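Local coordinates for KLLA0E08119p (Kluyveromyces lactis, PDB 3VA7), which probably carboxylates urea with bicarbonate and ATP through a biotin carrier, this piece of the longer bifunctional enzyme holding the biotin carboxylase, carboxyltransferase and biotin-bearing domains, at residues Tyr473-Phe478 / Leu540-Thr545. Residues are numbered along the deposited sequence; the frame is centred on the assembly and turned at random.
Sequences YKPCAF and LFHTET
Phe478 and Phe541 face each other as an antiparallel non-hydrogen-bonded pair, both side chains on the same face of the sheet. Phe478 CB lies squarely over the middle of the Phe541 ring, 4.0 Å from its centroid and only 9° off the normal, a CH-pi contact. The rings themselves tilt by 30° and are so displaced that little of one covers the other. This follows from the Phe478 torsion: CG sits between the backbone N and the carbonyl carbon (chi1 69°), which leads the ring away and leaves the methylene to do the touching. Two large, flat, apolar side chains suit this buried spot.

One backbone bond joins the two segments, His542 N to Ala477 O at 3.1 Å. His542 lies just past the end of strand 538-541, so the bond continues the pairing of that strand with 477-480 beyond it. The two strands are neighbours in an antiparallel sheet, and 538-541 belongs to the region assigned to subdomains A and B of the carboxyltransferase domain. Strand 626-628 borders 477-480 on its other edge, with Phe478 bonded through its backbone to Leu627. Residues 473-476 form an irregular lead-in to strand 477-480.

Outside the paired strands the contact is made by side chains and carbonyls. Cys476 centres an inverse gamma turn, and Pro475, whose ring suits an extended approach without offering an N-H, packs CG against His542 CB at 4.0 Å. Its carbonyl O also meets His542 CB, at 3.3 Å. Thr543 uses its two branches differently: CG2 reaches Ala477 N at 3.4 Å, whereas OG1, anti to the backbone N, passes 4.0 Å from Cys476 SG and bonds weakly to Gln631. A beta-branched residue with one methyl and one hydroxyl can serve both surroundings.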
# COMPACT_ATOMS: atom_id res chain seq x y z
N TYR A 473 -0.57 1.78 30.90
CA TYR A 473 -0.44 2.20 29.51
C TYR A 473 -1.79 2.43 28.84
O TYR A 473 -2.56 1.47 28.61
CB TYR A 473 0.44 1.24 28.66
CG TYR A 473 0.43 1.60 27.17
CD1 TYR A 473 0.89 2.83 26.73
CD2 TYR A 473 -0.07 0.71 26.23
CE1 TYR A 473 0.84 3.17 25.38
CE2 TYR A 473 -0.10 1.03 24.88
CZ TYR A 473 0.35 2.27 24.45
OH TYR A 473 0.30 2.60 23.11
N LYS A 474 -2.05 3.71 28.50
CA LYS A 474 -3.26 4.11 27.72
C LYS A 474 -2.96 4.83 26.40
O LYS A 474 -2.51 5.99 26.40
CB LYS A 474 -4.31 4.88 28.57
CG LYS A 474 -3.82 6.14 29.34
CD LYS A 474 -3.33 5.79 30.78
CE LYS A 474 -3.18 7.03 31.70
NZ LYS A 474 -2.37 6.68 32.93
N PRO A 475 -3.21 4.14 25.27
CA PRO A 475 -3.14 4.68 23.92
C PRO A 475 -4.16 5.77 23.68
O PRO A 475 -5.37 5.57 23.91
CB PRO A 475 -3.49 3.47 23.04
CG PRO A 475 -4.18 2.54 23.93
CD PRO A 475 -3.59 2.73 25.28
N CYS A 476 -3.68 6.93 23.22
CA CYS A 476 -4.60 7.97 22.81
C CYS A 476 -5.17 7.59 21.43
O CYS A 476 -4.69 8.08 20.39
CB CYS A 476 -3.92 9.33 22.82
SG CYS A 476 -5.02 10.67 22.22
N ALA A 477 -6.18 6.72 21.42
CA ALA A 477 -6.51 5.93 20.25
C ALA A 477 -7.86 5.18 20.33
O ALA A 477 -8.43 5.01 21.40
CB ALA A 477 -5.40 4.90 20.03
N PHE A 478 -8.36 4.67 19.21
CA PHE A 478 -9.46 3.73 19.36
C PHE A 478 -9.08 2.31 18.95
O PHE A 478 -7.98 2.08 18.52
CB PHE A 478 -10.78 4.26 18.75
CG PHE A 478 -10.80 4.34 17.25
CD1 PHE A 478 -11.23 3.26 16.49
CD2 PHE A 478 -10.42 5.51 16.61
CE1 PHE A 478 -11.29 3.33 15.10
CE2 PHE A 478 -10.47 5.60 15.22
CZ PHE A 478 -10.91 4.51 14.46
N LEU A 540 -13.85 0.52 20.39
CA LEU A 540 -13.60 0.81 21.78
C LEU A 540 -12.70 2.03 21.87
O LEU A 540 -11.66 2.09 21.24
CB LEU A 540 -12.97 -0.40 22.49
CG LEU A 540 -12.36 -0.33 23.91
CD1 LEU A 540 -13.23 0.48 24.87
CD2 LEU A 540 -12.15 -1.75 24.47
N PHE A 541 -13.10 3.01 22.65
CA PHE A 541 -12.31 4.21 22.74
C PHE A 541 -11.46 4.16 24.00
O PHE A 541 -11.98 3.84 25.09
CB PHE A 541 -13.22 5.42 22.73
CG PHE A 541 -13.57 5.90 21.37
CD1 PHE A 541 -12.90 6.98 20.81
CD2 PHE A 541 -14.57 5.28 20.64
CE1 PHE A 541 -13.23 7.43 19.54
CE2 PHE A 541 -14.89 5.72 19.37
CZ PHE A 541 -14.23 6.77 18.81
N HIS A 542 -10.18 4.48 23.86
CA HIS A 542 -9.23 4.32 24.95
C HIS A 542 -8.89 5.64 25.56
O HIS A 542 -8.05 5.76 26.47
CB HIS A 542 -7.97 3.63 24.46
CG HIS A 542 -8.15 2.16 24.38
ND1 HIS A 542 -8.19 1.49 23.18
CD2 HIS A 542 -8.39 1.25 25.34
CE1 HIS A 542 -8.40 0.20 23.41
NE2 HIS A 542 -8.53 0.03 24.71
N THR A 543 -9.57 6.63 25.03
CA THR A 543 -9.29 7.98 25.40
C THR A 543 -10.58 8.78 25.15
O THR A 543 -11.59 8.21 24.71
CB THR A 543 -8.12 8.47 24.59
OG1 THR A 543 -7.75 9.77 25.03
CG2 THR A 543 -8.52 8.51 23.12
N GLU A 544 -10.58 10.08 25.41
CA GLU A 544 -11.82 10.85 25.27
C GLU A 544 -11.82 11.75 24.05
O GLU A 544 -10.79 12.26 23.65
CB GLU A 544 -12.15 11.66 26.54
CG GLU A 544 -11.13 12.73 26.95
CD GLU A 544 -11.77 13.90 27.73
OE1 GLU A 544 -12.68 13.66 28.58
OE2 GLU A 544 -11.37 15.08 27.47
N THR A 545 -13.00 11.97 23.48
CA THR A 545 -13.10 12.81 22.29
C THR A 545 -14.55 13.12 21.96
O THR A 545 -15.44 12.71 22.70
CB THR A 545 -12.38 12.10 21.06
OG1 THR A 545 -12.40 12.94 19.89
CG2 THR A 545 -13.01 10.74 20.76